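Local coordinates for protein metallo-beta-lactamase (Serratia marcescens, PDB 6K4X) that hydrolyses the amide bond of beta-lactam antibiotics with two zinc ions, as expected of a subclass B3 enzyme, at residues S82-Q85 / K86-A90. Numbering follows the deposited sequence. Where two conformers were deposited one is given.
Sequences SAMQ and KLTGA
Gln85 and Ala90 meet where helix 81-88 gives way to strand 91-95: the amide NE2 of Gln85 donates to Ala90 O at 2.9 Å, nearly straight (165°), with the acceptor lying in the amide plane. CG anti to the backbone N (chi1 -169°) and a bend at chi2 lay the amide alongside the helix, and the last torsion turns NE2, not OE1, toward Ala90 O. One residue earlier in the chain, Met84 O receives two donors of Thr88 from opposite faces of its carbonyl plane, the backbone N at 3.0 Å and OG1 at 2.7 Å. With chi1 at 59°, OG1 sits between backbone N and carbonyl carbon, where it also accepts from Ala90 N at 3.0 Å, closing an ST turn. Gly89, with positive phi, still donates from N to Gln85 O (2.8 Å). Met84 CE lies 4.0 Å from Thr88 CG2, both side chains packing on Ile68 of strand 65-69. On the exposed flank, in one of its two modelled conformers, Lys86 folds back and a water joins its NZ to Ala83 O. Thr88 OG1, donor and acceptor at once, thus couples the last helical turn to the exit, and the Gln85 amide ties down the carbonyl of Ala90 just before the strand.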
# COMPACT_ATOMS: atom_id res chain seq x y z
N SER A 82 2.52 13.14 -4.83
CA SER A 82 3.13 14.46 -4.94
C SER A 82 2.12 15.55 -4.57
O SER A 82 2.42 16.49 -3.84
CB SER A 82 3.68 14.67 -6.31
OG SER A 82 4.22 15.98 -6.45
N ALA A 83 0.92 15.43 -5.12
CA ALA A 83 -0.13 16.40 -4.86
C ALA A 83 -0.50 16.40 -3.38
O ALA A 83 -0.70 17.45 -2.76
CB ALA A 83 -1.34 16.15 -5.73
N MET A 84 -0.64 15.21 -2.79
CA MET A 84 -0.96 15.11 -1.36
C MET A 84 0.18 15.69 -0.52
O MET A 84 -0.06 16.33 0.51
CB MET A 84 -1.23 13.66 -0.97
CG MET A 84 -2.53 13.07 -1.52
SD MET A 84 -4.01 14.01 -1.16
CE MET A 84 -3.74 14.39 0.58
N GLN A 85 1.43 15.49 -0.92
CA GLN A 85 2.59 16.03 -0.20
C GLN A 85 2.49 17.57 -0.17
O GLN A 85 2.67 18.19 0.85
CB GLN A 85 3.88 15.55 -0.85
CG GLN A 85 5.13 15.84 -0.04
CD GLN A 85 5.52 17.30 -0.04
OE1 GLN A 85 5.47 17.98 -1.06
NE2 GLN A 85 5.91 17.80 1.12
N LYS A 86 2.15 18.17 -1.31
CA LYS A 86 2.02 19.63 -1.41
C LYS A 86 0.88 20.12 -0.51
O LYS A 86 1.00 21.15 0.14
CB LYS A 86 1.73 20.04 -2.85
CG LYS A 86 2.91 19.97 -3.80
CD LYS A 86 2.57 20.38 -5.21
CE LYS A 86 1.87 19.29 -5.99
NZ LYS A 86 0.54 19.72 -6.51
N LEU A 87 -0.25 19.41 -0.53
CA LEU A 87 -1.43 19.86 0.22
C LEU A 87 -1.19 19.75 1.72
O LEU A 87 -1.81 20.50 2.49
CB LEU A 87 -2.67 19.04 -0.17
CG LEU A 87 -3.25 19.30 -1.55
CD1 LEU A 87 -4.30 18.26 -1.88
CD2 LEU A 87 -3.84 20.70 -1.64
N THR A 88 -0.38 18.79 2.17
CA THR A 88 -0.25 18.45 3.58
C THR A 88 1.02 19.04 4.20
O THR A 88 1.02 19.30 5.40
CB THR A 88 -0.23 16.94 3.80
OG1 THR A 88 0.87 16.38 3.08
CG2 THR A 88 -1.54 16.29 3.37
N GLY A 89 2.08 19.16 3.41
CA GLY A 89 3.42 19.44 3.91
C GLY A 89 4.12 18.20 4.46
O GLY A 89 5.20 18.34 5.04
N ALA A 90 3.54 17.01 4.30
CA ALA A 90 4.05 15.78 4.89
C ALA A 90 5.40 15.39 4.29
O ALA A 90 5.76 15.77 3.17
CB ALA A 90 3.03 14.68 4.71
O HOH W 1 -1.40 19.63 -4.55